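Side-chain contacts in sensor histidine kinase CusS (Escherichia coli, PDB 5KU5), which senses copper and silver ions in the periplasm and, as the kinase of a two-component system, activates its partner regulator CusR by phosphorylation: residues E8-D13 / N110-N115; M1-F6 / D80-G85; N48-L53 / P94-P99; I78-K81 / E87-L90. All blocks are in the same frame, centred on the assembly; numbering follows the deposited sequence.

Interaction 1. Residues E8-D13 / N110-N115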
loop_
_atom_site.group_PDB
_atom_site.type_symbol
_atom_site.label_atom_id
_atom_site.label_comp_id
_atom_site.label_asym_id
_atom_site.label_seq_id
_atom_site.Cartn_x
_atom_site.Cartn_y
_atom_site.Cartn_z
ATOM N N GLU A 8 -2.510 -14.528 -1.152
ATOM C CA GLU A 8 -3.755 -13.792 -0.885
ATOM C C GLU A 8 -3.503 -12.357 -0.406
ATOM O O GLU A 8 -4.232 -11.442 -0.805
ATOM C CB GLU A 8 -4.641 -14.548 0.116
ATOM C CG GLU A 8 -5.264 -15.829 -0.435
ATOM C CD GLU A 8 -6.298 -15.585 -1.529
ATOM O OE1 GLU A 8 -7.088 -14.619 -1.427
ATOM O OE2 GLU A 8 -6.329 -16.369 -2.501
ATOM N N GLN A 9 -2.483 -12.164 0.435
ATOM C CA GLN A 9 -2.008 -10.814 0.792
ATOM C C GLN A 9 -1.720 -9.984 -0.463
ATOM O O GLN A 9 -2.206 -8.862 -0.595
ATOM C CB GLN A 9 -0.729 -10.866 1.646
ATOM C CG GLN A 9 -0.922 -11.198 3.114
ATOM C CD GLN A 9 0.388 -11.111 3.889
ATOM O OE1 GLN A 9 1.397 -11.698 3.486
ATOM N NE2 GLN A 9 0.385 -10.373 4.998
ATOM N N ASP A 10 -0.940 -10.562 -1.375
ATOM C CA ASP A 10 -0.557 -9.899 -2.629
ATOM C C ASP A 10 -1.746 -9.647 -3.547
ATOM O O ASP A 10 -1.888 -8.553 -4.087
ATOM C CB ASP A 10 0.495 -10.725 -3.380
ATOM C CG ASP A 10 1.801 -10.841 -2.619
ATOM O OD1 ASP A 10 1.941 -10.183 -1.565
ATOM O OD2 ASP A 10 2.693 -11.591 -3.063
ATOM N N ILE A 11 -2.591 -10.662 -3.717
ATOM C CA ILE A 11 -3.801 -10.549 -4.547
ATOM C C ILE A 11 -4.702 -9.396 -4.077
ATOM O O ILE A 11 -5.231 -8.648 -4.901
ATOM C CB ILE A 11 -4.565 -11.895 -4.602
ATOM C CG1 ILE A 11 -3.794 -12.880 -5.495
ATOM C CG2 ILE A 11 -5.989 -11.721 -5.129
ATOM C CD1 ILE A 11 -4.145 -14.336 -5.274
ATOM N N ASN A 12 -4.848 -9.252 -2.761
ATOM C CA ASN A 12 -5.608 -8.149 -2.176
ATOM C C ASN A 12 -5.006 -6.773 -2.494
ATOM O O ASN A 12 -5.733 -5.843 -2.850
ATOM C CB ASN A 12 -5.734 -8.341 -0.661
ATOM C CG ASN A 12 -6.573 -7.263 0.002
ATOM O OD1 ASN A 12 -6.111 -6.580 0.917
ATOM N ND2 ASN A 12 -7.807 -7.096 -0.465
ATOM N N ASP A 13 -3.684 -6.648 -2.357
ATOM C CA ASP A 13 -2.972 -5.419 -2.746
ATOM C C ASP A 13 -3.134 -5.131 -4.241
ATOM O O ASP A 13 -3.405 -3.993 -4.628
ATOM C CB ASP A 13 -1.476 -5.503 -2.399
ATOM C CG ASP A 13 -1.207 -5.508 -0.894
ATOM O OD1 ASP A 13 -2.150 -5.301 -0.097
ATOM O OD2 ASP A 13 -0.035 -5.714 -0.505
ATOM N N ASN A 110 11.703 -9.835 -7.926
ATOM C CA ASN A 110 10.717 -10.924 -8.042
ATOM C C ASN A 110 9.307 -10.396 -7.853
ATOM O O ASN A 110 9.060 -9.622 -6.929
ATOM C CB ASN A 110 10.992 -12.019 -7.016
ATOM C CG ASN A 110 12.323 -12.698 -7.239
ATOM O OD1 ASN A 110 12.467 -13.534 -8.130
ATOM N ND2 ASN A 110 13.309 -12.334 -6.432
ATOM N N TRP A 111 8.383 -10.828 -8.714
ATOM C CA TRP A 111 7.076 -10.174 -8.837
ATOM C C TRP A 111 5.911 -11.149 -8.995
ATOM O O TRP A 111 6.054 -12.210 -9.610
ATOM C CB TRP A 111 7.082 -9.204 -10.032
ATOM C CG TRP A 111 8.308 -8.353 -10.098
ATOM C CD1 TRP A 111 9.481 -8.662 -10.718
ATOM C CD2 TRP A 111 8.498 -7.071 -9.492
ATOM N NE1 TRP A 111 10.388 -7.647 -10.547
ATOM C CE2 TRP A 111 9.812 -6.658 -9.793
ATOM C CE3 TRP A 111 7.680 -6.227 -8.726
ATOM C CZ2 TRP A 111 10.334 -5.434 -9.357
ATOM C CZ3 TRP A 111 8.196 -5.006 -8.292
ATOM C CH2 TRP A 111 9.515 -4.623 -8.611
ATOM N N ARG A 112 4.767 -10.772 -8.424
ATOM C CA ARG A 112 3.474 -11.358 -8.770
ATOM C C ARG A 112 2.822 -10.393 -9.741
ATOM O O ARG A 112 2.674 -9.205 -9.420
ATOM C CB ARG A 112 2.579 -11.561 -7.542
ATOM C CG ARG A 112 2.611 -12.981 -7.016
ATOM C CD ARG A 112 1.597 -13.241 -5.915
ATOM N NE ARG A 112 1.737 -14.627 -5.470
ATOM C CZ ARG A 112 2.574 -15.070 -4.531
ATOM N NH1 ARG A 112 3.353 -14.245 -3.830
ATOM N NH2 ARG A 112 2.610 -16.373 -4.271
ATOM N N MET A 113 2.434 -10.905 -10.913
ATOM C CA MET A 113 1.903 -10.078 -11.997
ATOM C C MET A 113 0.483 -10.484 -12.373
ATOM O O MET A 113 0.165 -11.673 -12.427
ATOM C CB MET A 113 2.811 -10.171 -13.230
ATOM C CG MET A 113 2.407 -9.262 -14.387
ATOM S SD MET A 113 1.232 -10.006 -15.543
ATOM C CE MET A 113 2.275 -11.212 -16.358
ATOM N N ILE A 114 -0.352 -9.481 -12.639
ATOM C CA ILE A 114 -1.670 -9.662 -13.238
ATOM C C ILE A 114 -1.814 -8.637 -14.355
ATOM O O ILE A 114 -1.028 -7.687 -14.442
ATOM C CB ILE A 114 -2.825 -9.491 -12.223
ATOM C CG1 ILE A 114 -2.782 -8.121 -11.529
ATOM C CG2 ILE A 114 -2.785 -10.608 -11.189
ATOM C CD1 ILE A 114 -4.105 -7.722 -10.915
ATOM N N ASN A 115 -2.816 -8.833 -15.204
ATOM C CA ASN A 115 -3.165 -7.851 -16.227
ATOM C C ASN A 115 -4.670 -7.783 -16.444
ATOM O O ASN A 115 -5.380 -8.750 -16.177
ATOM C CB ASN A 115 -2.451 -8.166 -17.545
ATOM C CG ASN A 115 -2.810 -9.535 -18.092
ATOM O OD1 ASN A 115 -3.758 -9.673 -18.861
ATOM N ND2 ASN A 115 -2.072 -10.557 -17.674
#
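D10 and R112 meet through a single salt bridge that illustrates how one buried arginine can be shared between acids. R112 NH1 donates to D10 OD2 at 2.8 Å, with a rather bent N-H...O angle of 138°. OD2 is approached on its anti side, and the carboxylate and guanidinium planes are turned 57° apart, so the two groups do not pair flat as in a two-pronged bridge.

Van der Waals contact along the chain supports it. The R112 chain is extended from CG to NE and crosses the aspartate at about a right angle, with its CD lying 3.7 Å from D10 CB.

The remaining polar atoms are engaged elsewhere. R112 NE forms a salt bridge with D80, and D10 OD1 takes a hydrogen bond from H139 NE2. H139 of the second subunit binds silver through ND1 beside H5 of this chain; if this chain's H139 does likewise, D10 would be a second-shell residue that probably helps to hold that imidazole. Two nearby carboxylates would probably stabilise the positive charge of R112.

The contact thus ties helix 2-25 to strand 111-122, which lies between strands 125-135 and 89-91 of the sheet, while helix 137-146 contributes H139.

Interaction 2. Residues M1-F6 / D80-G85. With AG (silver ion), chain H.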
loop_
_atom_site.group_PDB
_atom_site.type_symbol
_atom_site.label_atom_id
_atom_site.label_comp_id
_atom_site.label_asym_id
_atom_site.label_seq_id
_atom_site.Cartn_x
_atom_site.Cartn_y
_atom_site.Cartn_z
ATOM N N MET A 1 0.478 -23.782 4.266
ATOM C CA MET A 1 -0.581 -22.728 4.205
ATOM C C MET A 1 -0.032 -21.302 4.049
ATOM O O MET A 1 -0.702 -20.457 3.453
ATOM C CB MET A 1 -1.484 -22.794 5.448
ATOM C CG MET A 1 -2.816 -22.065 5.284
ATOM S SD MET A 1 -3.766 -21.903 6.808
ATOM C CE MET A 1 -4.998 -20.696 6.316
ATOM N N VAL A 2 1.162 -21.031 4.581
ATOM C CA VAL A 2 1.705 -19.662 4.596
ATOM C C VAL A 2 1.972 -19.092 3.192
ATOM O O VAL A 2 1.847 -17.881 2.987
ATOM C CB VAL A 2 2.967 -19.544 5.498
ATOM C CG1 VAL A 2 4.212 -20.093 4.811
ATOM C CG2 VAL A 2 3.179 -18.104 5.938
ATOM N N LYS A 3 2.319 -19.963 2.241
ATOM C CA LYS A 3 2.548 -19.562 0.848
ATOM C C LYS A 3 1.247 -19.074 0.208
ATOM O O LYS A 3 1.223 -18.047 -0.475
ATOM C CB LYS A 3 3.126 -20.720 0.023
ATOM C CG LYS A 3 4.603 -21.011 0.250
ATOM C CD LYS A 3 4.837 -21.933 1.436
ATOM C CE LYS A 3 3.914 -23.143 1.399
ATOM N NZ LYS A 3 3.877 -23.858 2.704
ATOM N N VAL A 4 0.171 -19.826 0.433
ATOM C CA VAL A 4 -1.170 -19.454 -0.043
ATOM C C VAL A 4 -1.610 -18.141 0.611
ATOM O O VAL A 4 -2.222 -17.291 -0.035
ATOM C CB VAL A 4 -2.204 -20.578 0.233
ATOM C CG1 VAL A 4 -3.640 -20.107 0.004
ATOM C CG2 VAL A 4 -1.904 -21.793 -0.638
ATOM N N HIS A 5 -1.283 -17.986 1.890
ATOM C CA HIS A 5 -1.571 -16.762 2.622
ATOM C C HIS A 5 -0.804 -15.547 2.067
ATOM O O HIS A 5 -1.379 -14.466 1.913
ATOM C CB HIS A 5 -1.270 -16.954 4.107
ATOM C CG HIS A 5 -1.576 -15.748 4.925
ATOM N ND1 HIS A 5 -2.850 -15.441 5.345
ATOM C CD2 HIS A 5 -0.782 -14.747 5.360
ATOM C CE1 HIS A 5 -2.827 -14.307 6.016
ATOM N NE2 HIS A 5 -1.583 -13.870 6.043
ATOM N N PHE A 6 0.482 -15.729 1.771
ATOM C CA PHE A 6 1.281 -14.688 1.109
ATOM C C PHE A 6 0.694 -14.299 -0.251
ATOM O O PHE A 6 0.680 -13.119 -0.601
ATOM C CB PHE A 6 2.740 -15.135 0.908
ATOM C CG PHE A 6 3.553 -15.289 2.181
ATOM C CD1 PHE A 6 3.173 -14.705 3.401
ATOM C CD2 PHE A 6 4.759 -15.987 2.136
ATOM C CE1 PHE A 6 3.961 -14.860 4.537
ATOM C CE2 PHE A 6 5.545 -16.137 3.269
ATOM C CZ PHE A 6 5.148 -15.573 4.469
ATOM N N ASP A 80 1.334 -18.887 -11.198
ATOM C CA ASP A 80 1.532 -18.883 -9.752
ATOM C C ASP A 80 0.723 -20.016 -9.112
ATOM O O ASP A 80 -0.488 -19.888 -8.938
ATOM C CB ASP A 80 1.119 -17.518 -9.185
ATOM C CG ASP A 80 1.287 -17.415 -7.678
ATOM O OD1 ASP A 80 1.837 -18.335 -7.040
ATOM O OD2 ASP A 80 0.850 -16.389 -7.129
ATOM N N LYS A 81 1.401 -21.105 -8.742
ATOM C CA LYS A 81 0.735 -22.277 -8.140
ATOM C C LYS A 81 0.015 -21.985 -6.811
ATOM O O LYS A 81 -0.960 -22.658 -6.479
ATOM C CB LYS A 81 1.721 -23.447 -7.962
ATOM C CG LYS A 81 2.760 -23.273 -6.860
ATOM C CD LYS A 81 3.729 -24.448 -6.823
ATOM C CE LYS A 81 4.857 -24.220 -5.827
ATOM N NZ LYS A 81 4.367 -23.962 -4.439
ATOM N N ASP A 82 0.497 -20.989 -6.066
ATOM C CA ASP A 82 -0.123 -20.589 -4.796
ATOM C C ASP A 82 -1.328 -19.663 -4.963
ATOM O O ASP A 82 -2.055 -19.434 -3.999
ATOM C CB ASP A 82 0.911 -19.924 -3.883
ATOM C CG ASP A 82 2.081 -20.834 -3.573
ATOM O OD1 ASP A 82 1.867 -22.048 -3.386
ATOM O OD2 ASP A 82 3.221 -20.334 -3.516
ATOM N N ALA A 83 -1.519 -19.116 -6.164
ATOM C CA ALA A 83 -2.717 -18.342 -6.497
ATOM C C ALA A 83 -3.769 -19.306 -7.033
ATOM O O ALA A 83 -3.728 -19.695 -8.202
ATOM C CB ALA A 83 -2.398 -17.264 -7.526
ATOM N N GLN A 84 -4.705 -19.687 -6.168
ATOM C CA GLN A 84 -5.702 -20.708 -6.490
ATOM C C GLN A 84 -6.950 -20.085 -7.112
ATOM O O GLN A 84 -8.010 -20.012 -6.482
ATOM C CB GLN A 84 -6.041 -21.513 -5.234
ATOM C CG GLN A 84 -4.870 -22.364 -4.750
ATOM C CD GLN A 84 -4.945 -22.735 -3.281
ATOM O OE1 GLN A 84 -5.924 -22.437 -2.589
ATOM N NE2 GLN A 84 -3.898 -23.393 -2.794
ATOM N N GLY A 85 -6.801 -19.645 -8.360
ATOM C CA GLY A 85 -7.876 -19.008 -9.117
ATOM C C GLY A 85 -7.380 -17.812 -9.906
ATOM O O GLY A 85 -6.557 -17.031 -9.421
HETATM AG AG AG H . -0.718 -12.148 7.413
HETATM O O HOH W 1 3.506 -17.699 -2.167
#
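Torsions set both touching pairs, D82 with K3 and Q84 with V4, where the first turn of helix 2-25 meets a type I beta turn from D80 to A83 and the Q84 that follows it. With chi1 at -59°, the D82 carboxylate stands beside its own backbone N and faces the helix, placing OD2 3.6 Å from K3 CB. Q84 is extended beyond CG (chi2 157°) and brings its amide across V4 at about a right angle, so that NE2 comes 3.3 Å from V4 CG2.

The turn is braced internally. D80 OD1 accepts from D82 N at 3.1 Å, closing an Asx turn, and K81 NZ makes a weak salt bridge to D82 OD1. No direct hydrogen bond joins the two segments in this part of the PDC-fold sensor domain.

On a different side of the helix, H5 serves the dimer: its NE2 binds silver at 2.4 Å, together with H139 ND1 of the second subunit, and its ring stacks with F138 of that subunit. The polar link between helix and turn is instead made by a water, which donates to K3 O at 2.9 Å and to D82 OD2 at 3.0 Å.

Interaction 3. Residues N48-L53 / P94-P99. With AG (silver ion), chain E.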
loop_
_atom_site.group_PDB
_atom_site.type_symbol
_atom_site.label_atom_id
_atom_site.label_comp_id
_atom_site.label_asym_id
_atom_site.label_seq_id
_atom_site.Cartn_x
_atom_site.Cartn_y
_atom_site.Cartn_z
ATOM N N ASN A 48 7.300 -0.402 -4.369
ATOM C CA ASN A 48 7.326 -1.860 -4.558
ATOM C C ASN A 48 6.429 -2.391 -5.694
ATOM O O ASN A 48 6.107 -3.583 -5.725
ATOM C CB ASN A 48 6.951 -2.533 -3.230
ATOM C CG ASN A 48 5.513 -2.246 -2.804
ATOM O OD1 ASN A 48 4.902 -1.261 -3.228
ATOM N ND2 ASN A 48 4.973 -3.106 -1.955
ATOM N N VAL A 49 6.036 -1.515 -6.619
ATOM C CA VAL A 49 5.138 -1.873 -7.716
ATOM C C VAL A 49 5.686 -1.327 -9.036
ATOM O O VAL A 49 6.126 -0.178 -9.105
ATOM C CB VAL A 49 3.705 -1.334 -7.476
ATOM C CG1 VAL A 49 2.809 -1.546 -8.697
ATOM C CG2 VAL A 49 3.089 -1.997 -6.254
ATOM N N LEU A 50 5.665 -2.168 -10.067
ATOM C CA LEU A 50 5.956 -1.753 -11.437
ATOM C C LEU A 50 4.704 -1.971 -12.264
ATOM O O LEU A 50 3.967 -2.937 -12.036
ATOM C CB LEU A 50 7.096 -2.578 -12.028
ATOM C CG LEU A 50 8.468 -2.420 -11.377
ATOM C CD1 LEU A 50 9.420 -3.463 -11.939
ATOM C CD2 LEU A 50 9.019 -1.014 -11.577
ATOM N N ILE A 51 4.451 -1.065 -13.208
ATOM C CA ILE A 51 3.337 -1.227 -14.134
ATOM C C ILE A 51 3.788 -0.998 -15.573
ATOM O O ILE A 51 4.803 -0.342 -15.823
ATOM C CB ILE A 51 2.121 -0.326 -13.769
ATOM C CG1 ILE A 51 2.343 1.144 -14.157
ATOM C CG2 ILE A 51 1.777 -0.442 -12.286
ATOM C CD1 ILE A 51 1.683 1.549 -15.461
ATOM N N SER A 52 3.021 -1.557 -16.504
ATOM C CA SER A 52 3.203 -1.312 -17.927
ATOM C C SER A 52 1.839 -1.224 -18.599
ATOM O O SER A 52 0.972 -2.068 -18.362
ATOM C CB SER A 52 4.020 -2.427 -18.569
ATOM O OG SER A 52 4.240 -2.155 -19.945
ATOM N N LEU A 53 1.663 -0.199 -19.428
ATOM C CA LEU A 53 0.420 0.033 -20.143
ATOM C C LEU A 53 0.664 -0.201 -21.631
ATOM O O LEU A 53 1.500 0.472 -22.241
ATOM C CB LEU A 53 -0.070 1.459 -19.889
ATOM C CG LEU A 53 -1.517 1.772 -20.282
ATOM C CD1 LEU A 53 -2.501 1.025 -19.392
ATOM C CD2 LEU A 53 -1.768 3.272 -20.218
ATOM N N PRO A 94 12.070 -7.879 -13.928
ATOM C CA PRO A 94 13.374 -7.239 -13.840
ATOM C C PRO A 94 13.731 -6.810 -12.422
ATOM O O PRO A 94 12.925 -6.959 -11.496
ATOM C CB PRO A 94 13.196 -5.994 -14.711
ATOM C CG PRO A 94 11.765 -5.636 -14.549
ATOM C CD PRO A 94 11.026 -6.931 -14.362
ATOM N N THR A 95 14.939 -6.273 -12.277
ATOM C CA THR A 95 15.361 -5.612 -11.051
ATOM C C THR A 95 14.868 -4.159 -11.075
ATOM O O THR A 95 15.025 -3.461 -12.076
ATOM C CB THR A 95 16.893 -5.650 -10.893
ATOM O OG1 THR A 95 17.328 -7.015 -10.844
ATOM C CG2 THR A 95 17.342 -4.929 -9.615
ATOM N N MET A 96 14.258 -3.726 -9.974
ATOM C CA MET A 96 13.848 -2.338 -9.794
ATOM C C MET A 96 14.934 -1.620 -9.013
ATOM O O MET A 96 15.334 -2.092 -7.947
ATOM C CB MET A 96 12.527 -2.261 -9.027
ATOM C CG MET A 96 11.971 -0.852 -8.892
ATOM S SD MET A 96 10.386 -0.801 -8.041
ATOM C CE MET A 96 10.219 0.966 -7.787
ATOM N N MET A 97 15.397 -0.484 -9.540
ATOM C CA MET A 97 16.384 0.349 -8.850
ATOM C C MET A 97 15.752 0.894 -7.573
ATOM O O MET A 97 14.631 1.408 -7.602
ATOM C CB MET A 97 16.850 1.504 -9.750
ATOM C CG MET A 97 17.853 2.466 -9.116
ATOM S SD MET A 97 19.297 1.661 -8.390
ATOM C CE MET A 97 20.143 1.077 -9.856
ATOM N N MET A 98 16.469 0.769 -6.459
ATOM C CA MET A 98 15.992 1.242 -5.163
ATOM C C MET A 98 17.074 2.080 -4.482
ATOM O O MET A 98 18.266 1.864 -4.727
ATOM C CB MET A 98 15.594 0.050 -4.287
ATOM C CG MET A 98 14.379 -0.727 -4.782
ATOM S SD MET A 98 12.837 0.203 -4.731
ATOM C CE MET A 98 12.463 0.197 -2.981
ATOM N N PRO A 99 16.665 3.041 -3.631
ATOM C CA PRO A 99 17.624 3.957 -3.016
ATOM C C PRO A 99 18.393 3.340 -1.854
ATOM O O PRO A 99 18.005 2.296 -1.331
ATOM C CB PRO A 99 16.730 5.093 -2.506
ATOM C CG PRO A 99 15.451 4.416 -2.163
ATOM C CD PRO A 99 15.285 3.320 -3.180
HETATM AG AG AG E . 11.071 -1.465 -5.742
#
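The pyrrolidine ring of P94, which follows a cis peptide bond, meets L50 at its CG corner, 4.1 Å from L50 CD1; no flat groups stack between these segments. The indole of W111, on strand 111-122, touches both L50 and M96 and donates a hydrogen bond to the P94 carbonyl.

L50 works as a fork. While CD1 goes to the proline, CD2 lies alongside the methionine, 3.8 Å from M96 SD and 4.0 Å from M96 CG, the two side chains running antiparallel. M96 is extended, its CG anti to the backbone N (chi1 -175°), which carries SD to the silver ion at 2.5 Å. M98 reaches the same ion by a bent path, with its SD 2.6 Å from the metal. Were L50 cut back to alanine, a gap is likely to open between P94 and M96, setting the M96 thioether freer to shift relative to the silver.

The carbonyl O of S47 and H108 ND1 complete the site. Two soft, neutral thioethers, joined by a borderline imidazole and a harder carbonyl oxygen, suit silver(I) and are consistent with recognition of copper(I) by the same sensor; the apolar flank supplied by L50 adds no competing ligand.

Interaction 4. Residues I78-K81 / E87-L90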
loop_
_atom_site.group_PDB
_atom_site.type_symbol
_atom_site.label_atom_id
_atom_site.label_comp_id
_atom_site.label_asym_id
_atom_site.label_seq_id
_atom_site.Cartn_x
_atom_site.Cartn_y
_atom_site.Cartn_z
ATOM N N ILE A 78 5.651 -17.504 -15.255
ATOM C CA ILE A 78 5.238 -18.837 -14.810
ATOM C C ILE A 78 3.910 -18.688 -14.068
ATOM O O ILE A 78 3.760 -17.749 -13.285
ATOM C CB ILE A 78 6.294 -19.458 -13.862
ATOM C CG1 ILE A 78 7.651 -19.609 -14.571
ATOM C CG2 ILE A 78 5.820 -20.799 -13.298
ATOM C CD1 ILE A 78 7.646 -20.512 -15.788
ATOM N N PRO A 79 2.938 -19.597 -14.309
ATOM C CA PRO A 79 1.707 -19.564 -13.504
ATOM C C PRO A 79 1.973 -19.727 -12.007
ATOM O O PRO A 79 2.750 -20.593 -11.610
ATOM C CB PRO A 79 0.901 -20.752 -14.038
ATOM C CG PRO A 79 1.375 -20.928 -15.438
ATOM C CD PRO A 79 2.829 -20.555 -15.429
ATOM N N ASP A 80 1.334 -18.887 -11.198
ATOM C CA ASP A 80 1.532 -18.883 -9.752
ATOM C C ASP A 80 0.723 -20.016 -9.112
ATOM O O ASP A 80 -0.488 -19.888 -8.938
ATOM C CB ASP A 80 1.119 -17.518 -9.185
ATOM C CG ASP A 80 1.287 -17.415 -7.678
ATOM O OD1 ASP A 80 1.837 -18.335 -7.040
ATOM O OD2 ASP A 80 0.850 -16.389 -7.129
ATOM N N LYS A 81 1.401 -21.105 -8.742
ATOM C CA LYS A 81 0.735 -22.277 -8.140
ATOM C C LYS A 81 0.015 -21.985 -6.811
ATOM O O LYS A 81 -0.960 -22.658 -6.479
ATOM C CB LYS A 81 1.721 -23.447 -7.962
ATOM C CG LYS A 81 2.760 -23.273 -6.860
ATOM C CD LYS A 81 3.729 -24.448 -6.823
ATOM C CE LYS A 81 4.857 -24.220 -5.827
ATOM N NZ LYS A 81 4.367 -23.962 -4.439
ATOM N N GLU A 87 -5.708 -15.545 -13.158
ATOM C CA GLU A 87 -4.532 -15.503 -14.015
ATOM C C GLU A 87 -3.425 -14.648 -13.372
ATOM O O GLU A 87 -3.208 -13.500 -13.750
ATOM C CB GLU A 87 -4.955 -14.963 -15.387
ATOM C CG GLU A 87 -4.068 -15.399 -16.539
ATOM C CD GLU A 87 -4.285 -14.574 -17.796
ATOM O OE1 GLU A 87 -5.433 -14.138 -18.039
ATOM O OE2 GLU A 87 -3.309 -14.363 -18.546
ATOM N N VAL A 88 -2.745 -15.233 -12.383
ATOM C CA VAL A 88 -1.634 -14.590 -11.670
ATOM C C VAL A 88 -0.328 -15.255 -12.092
ATOM O O VAL A 88 -0.238 -16.482 -12.111
ATOM C CB VAL A 88 -1.781 -14.712 -10.135
ATOM C CG1 VAL A 88 -0.654 -13.971 -9.420
ATOM C CG2 VAL A 88 -3.142 -14.200 -9.683
ATOM N N TYR A 89 0.679 -14.442 -12.412
ATOM C CA TYR A 89 1.975 -14.945 -12.870
ATOM C C TYR A 89 3.109 -14.587 -11.927
ATOM O O TYR A 89 3.004 -13.646 -11.141
ATOM C CB TYR A 89 2.288 -14.404 -14.259
ATOM C CG TYR A 89 1.319 -14.894 -15.302
ATOM C CD1 TYR A 89 1.448 -16.166 -15.859
ATOM C CD2 TYR A 89 0.261 -14.098 -15.721
ATOM C CE1 TYR A 89 0.553 -16.626 -16.813
ATOM C CE2 TYR A 89 -0.635 -14.546 -16.675
ATOM C CZ TYR A 89 -0.487 -15.811 -17.215
ATOM O OH TYR A 89 -1.374 -16.263 -18.159
ATOM N N LEU A 90 4.188 -15.357 -12.029
ATOM C CA LEU A 90 5.423 -15.103 -11.311
ATOM C C LEU A 90 6.495 -14.669 -12.308
ATOM O O LEU A 90 6.750 -15.370 -13.288
ATOM C CB LEU A 90 5.870 -16.360 -10.565
ATOM C CG LEU A 90 4.923 -16.833 -9.457
ATOM C CD1 LEU A 90 5.303 -18.225 -8.982
ATOM C CD2 LEU A 90 4.905 -15.859 -8.287
#
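I78 and L90 form an antiparallel hydrogen-bonded pair: L90 N donates to I78 O at 2.7 Å, and I78 N returns a bond to L90 O at 3.1 Å, nearly straight at 167°. One step further, D80 N donates to V88 O at 3.0 Å. Between these bonds, P79 faces Y89 as a non-hydrogen-bonded pair, a place where the missing N-H of proline costs no bond to the partner strand. Y89 CA-H also approaches I78 O.

The Y89 hydroxyl donates to E87 OE2 at 2.7 Å, within the 87-90 segment. I78 O lies near the plane of the ring, at the edge that carries CD1.

D80 supplies the side-chain packing. Its CG is anti to the backbone N (chi1 180°), so the carboxylate runs alongside V88, with OD2 3.7 Å from V88 CG1, and reaches on to its stronger partner, R112. Across it lies L90, whose CG sits 3.9 Å from D80 CB while both methyls lie over one face of the carboxylate. With only the methyl of an alanine at L90, this face would probably lose its cover, leaving the carboxylate less firmly held for R112.

Short paired strands of this kind make a beta hairpin, here adding the outermost strand, 78-79, to the antiparallel sheet of the PDC fold.

Interactions 1, 2 and 4 form one cluster, with centres 9 to 10 Å apart. D80 connects them: it belongs to both interaction 2 and interaction 4, and reaches interaction 1 through its salt bridge to R112. Interactions 1 and 2 share helix 2-25 and both touch the second subunit. Interaction 4 adds the edge hairpin, whose strand 89-91 pairs with strand 111-122. Interaction 3 lies apart, with its centre 14 Å from interaction 1, yet W111 bridges the two. Along the chain, the segments of interactions 3 and 4 fall between those of interaction 1. The sheet therefore connects a silver site within the subunit to the helix carrying an interfacial one.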